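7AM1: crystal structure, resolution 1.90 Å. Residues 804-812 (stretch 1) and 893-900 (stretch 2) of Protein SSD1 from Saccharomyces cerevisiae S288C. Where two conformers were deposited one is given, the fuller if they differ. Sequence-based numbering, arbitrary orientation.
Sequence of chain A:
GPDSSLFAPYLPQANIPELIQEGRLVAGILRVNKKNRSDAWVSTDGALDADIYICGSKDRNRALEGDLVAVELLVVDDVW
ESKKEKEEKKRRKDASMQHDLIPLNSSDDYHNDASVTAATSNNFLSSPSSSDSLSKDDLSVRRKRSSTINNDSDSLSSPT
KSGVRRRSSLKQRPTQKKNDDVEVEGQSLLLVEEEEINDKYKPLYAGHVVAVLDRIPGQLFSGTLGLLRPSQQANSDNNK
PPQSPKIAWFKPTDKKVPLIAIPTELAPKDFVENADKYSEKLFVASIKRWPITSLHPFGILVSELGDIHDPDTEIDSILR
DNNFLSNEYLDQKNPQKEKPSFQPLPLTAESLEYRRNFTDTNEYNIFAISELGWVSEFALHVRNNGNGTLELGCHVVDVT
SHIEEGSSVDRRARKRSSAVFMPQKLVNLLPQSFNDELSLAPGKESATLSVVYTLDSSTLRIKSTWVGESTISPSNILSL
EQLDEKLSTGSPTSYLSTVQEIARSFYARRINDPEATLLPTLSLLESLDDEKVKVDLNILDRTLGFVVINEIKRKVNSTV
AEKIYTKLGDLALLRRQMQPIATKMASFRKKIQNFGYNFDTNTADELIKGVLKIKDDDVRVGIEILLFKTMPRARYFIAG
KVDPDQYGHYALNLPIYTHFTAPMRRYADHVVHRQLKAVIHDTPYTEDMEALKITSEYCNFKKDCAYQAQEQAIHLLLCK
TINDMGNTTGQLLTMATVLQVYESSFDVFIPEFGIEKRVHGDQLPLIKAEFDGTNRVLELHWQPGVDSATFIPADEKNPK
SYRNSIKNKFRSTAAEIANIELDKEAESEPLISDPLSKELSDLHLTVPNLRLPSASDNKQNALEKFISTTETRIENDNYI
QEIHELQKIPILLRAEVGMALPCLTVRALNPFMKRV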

# COMPACT_ATOMS: atom_id res chain seq x y z
N ASN A 804 5.98 24.60 16.15
CA ASN A 804 6.42 25.92 15.72
C ASN A 804 6.37 26.07 14.21
O ASN A 804 6.22 27.18 13.70
CB ASN A 804 7.84 26.17 16.23
CG ASN A 804 8.13 27.63 16.49
OD1 ASN A 804 7.33 28.33 17.11
ND2 ASN A 804 9.27 28.10 16.00
N SER A 805 6.48 24.97 13.48
CA SER A 805 6.44 24.97 12.03
C SER A 805 5.05 24.69 11.47
O SER A 805 4.90 24.60 10.24
CB SER A 805 7.44 23.94 11.48
OG SER A 805 7.06 22.63 11.84
N ILE A 806 4.04 24.55 12.32
CA ILE A 806 2.69 24.33 11.84
C ILE A 806 2.15 25.61 11.23
O ILE A 806 2.16 26.67 11.87
CB ILE A 806 1.77 23.84 12.98
CG1 ILE A 806 2.18 22.45 13.44
CG2 ILE A 806 0.31 23.91 12.55
CD1 ILE A 806 1.39 21.98 14.65
N LYS A 807 1.71 25.53 9.98
CA LYS A 807 1.17 26.69 9.29
C LYS A 807 -0.31 26.90 9.60
O LYS A 807 -0.80 28.04 9.54
CB LYS A 807 1.40 26.55 7.78
CG LYS A 807 2.89 26.52 7.41
CD LYS A 807 3.13 27.06 6.01
CE LYS A 807 4.62 27.09 5.67
NZ LYS A 807 5.19 25.72 5.46
N ASN A 808 -1.06 25.83 9.85
CA ASN A 808 -2.50 25.93 10.13
C ASN A 808 -2.70 25.80 11.64
O ASN A 808 -3.11 24.76 12.16
CB ASN A 808 -3.26 24.86 9.35
CG ASN A 808 -2.80 23.44 9.66
OD1 ASN A 808 -1.60 23.18 9.83
ND2 ASN A 808 -3.75 22.51 9.68
N LYS A 809 -2.44 26.90 12.35
CA LYS A 809 -2.39 26.85 13.81
C LYS A 809 -3.75 27.00 14.49
O LYS A 809 -3.86 26.67 15.67
CB LYS A 809 -1.47 27.96 14.34
CG LYS A 809 0.00 27.80 13.99
CD LYS A 809 0.87 28.63 14.92
CE LYS A 809 2.36 28.38 14.67
NZ LYS A 809 2.76 28.93 13.35
N PHE A 810 -4.79 27.44 13.79
CA PHE A 810 -6.02 27.81 14.47
C PHE A 810 -6.90 26.59 14.72
O PHE A 810 -7.14 25.78 13.82
CB PHE A 810 -6.81 28.84 13.65
CG PHE A 810 -8.19 29.09 14.18
CD1 PHE A 810 -8.37 29.75 15.38
CD2 PHE A 810 -9.30 28.63 13.50
CE1 PHE A 810 -9.64 29.97 15.89
CE2 PHE A 810 -10.57 28.84 13.99
CZ PHE A 810 -10.74 29.51 15.19
N ARG A 811 -7.37 26.46 15.96
CA ARG A 811 -8.31 25.42 16.36
C ARG A 811 -9.47 26.06 17.10
O ARG A 811 -9.27 26.79 18.07
CB ARG A 811 -7.67 24.36 17.25
CG ARG A 811 -6.86 23.30 16.52
CD ARG A 811 -5.42 23.71 16.36
NE ARG A 811 -4.55 22.54 16.23
CZ ARG A 811 -3.23 22.60 16.13
NH1 ARG A 811 -2.61 23.78 16.14
NH2 ARG A 811 -2.53 21.48 16.03
N SER A 812 -10.69 25.77 16.65
CA SER A 812 -11.90 26.19 17.35
C SER A 812 -12.13 25.31 18.57
O SER A 812 -11.45 24.30 18.79
CB SER A 812 -13.11 26.10 16.43
OG SER A 812 -13.46 24.74 16.23
N LEU A 893 -9.81 15.25 14.73
CA LEU A 893 -8.98 14.82 13.61
C LEU A 893 -8.49 16.04 12.84
O LEU A 893 -9.28 16.92 12.49
CB LEU A 893 -9.75 13.87 12.68
CG LEU A 893 -9.07 13.47 11.37
CD1 LEU A 893 -7.82 12.64 11.62
CD2 LEU A 893 -10.04 12.70 10.47
N ARG A 894 -7.18 16.08 12.60
CA ARG A 894 -6.53 17.19 11.92
C ARG A 894 -5.39 16.68 11.05
O ARG A 894 -4.81 15.63 11.31
CB ARG A 894 -5.95 18.19 12.92
CG ARG A 894 -6.55 19.54 12.84
CD ARG A 894 -5.98 20.38 13.96
NE ARG A 894 -4.60 20.76 13.69
CZ ARG A 894 -4.24 21.92 13.15
NH1 ARG A 894 -2.95 22.17 12.96
NH2 ARG A 894 -5.15 22.83 12.81
N ALA A 895 -5.07 17.47 10.03
CA ALA A 895 -3.84 17.32 9.24
C ALA A 895 -2.95 18.54 9.52
O ALA A 895 -3.30 19.66 9.15
CB ALA A 895 -4.15 17.20 7.75
N GLU A 896 -1.81 18.31 10.19
CA GLU A 896 -0.86 19.38 10.47
C GLU A 896 -0.12 19.72 9.18
O GLU A 896 0.52 18.85 8.58
CB GLU A 896 0.17 18.97 11.53
CG GLU A 896 -0.36 18.22 12.74
CD GLU A 896 -1.12 19.10 13.70
OE1 GLU A 896 -1.18 20.32 13.48
OE2 GLU A 896 -1.66 18.55 14.68
N VAL A 897 -0.20 20.98 8.75
CA VAL A 897 0.46 21.42 7.52
C VAL A 897 1.77 22.09 7.88
O VAL A 897 1.85 22.84 8.86
CB VAL A 897 -0.46 22.38 6.74
CG1 VAL A 897 0.27 22.94 5.52
CG2 VAL A 897 -1.74 21.67 6.34
N GLY A 898 2.81 21.83 7.08
CA GLY A 898 4.12 22.41 7.33
C GLY A 898 5.28 21.65 6.71
O GLY A 898 6.24 22.28 6.24
N MET A 899 5.23 20.32 6.72
CA MET A 899 6.27 19.49 6.15
C MET A 899 5.99 19.19 4.67
O MET A 899 4.92 19.50 4.15
CB MET A 899 6.40 18.17 6.93
CG MET A 899 6.49 18.39 8.43
SD MET A 899 8.07 19.10 8.94
CE MET A 899 7.75 19.31 10.69
N ALA A 900 6.96 18.55 4.02
CA ALA A 900 6.76 18.12 2.64
C ALA A 900 5.47 17.33 2.51
O ALA A 900 4.74 17.45 1.52
CB ALA A 900 7.95 17.28 2.16

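This is a polar contact in which a loop docks against the end of a strand through backbone-directed hydrogen bonds and a cluster of two arginines and a glutamate, burying 511 Å² in all. Asn 808 is central. Its amide bonds to the backbone where the strand runs out, to Ala 895 in the strand and Val 897 just beyond it: OD1 accepts from Val 897 N at 2.8 Å, while ND2 donates to Ala 895 O at 2.9 Å. Asparagine suits the place because one short side chain offers both an acceptor and a donor. Nearby, Lys 807 N donates to Val 897 O (2.9 Å), a nearly straight bond, and Ile 806 CA adds a CA-H...O contact to the same oxygen.

Arg 894 reaches back, its NH1 and NH2 converging on Asn 808 O at 2.7 and 2.9 Å; arginine suits this place because its flat guanidinium can donate from its edge while its faces are covered. The guanidinium of Arg 811 stacks on one face of Arg 894, with Asn 808 ND2 over the opposite face. The like charges are close, but Glu 896 OE1 offsets them by salt bridges to Arg 894 NH1 (2.6 Å) and Arg 811 NH2 (3.1 Å).

Gly 898 lets the backbones approach: an ideal CB would lie 2.6 Å from Ser 805 O, and its backbone angles by themselves call for glycine. The buried side chain of Ile 806 packs beside the charged cluster, CG2 at the edge of the Arg 894 guanidinium and CD1 3.3 Å from Glu 896 OE1.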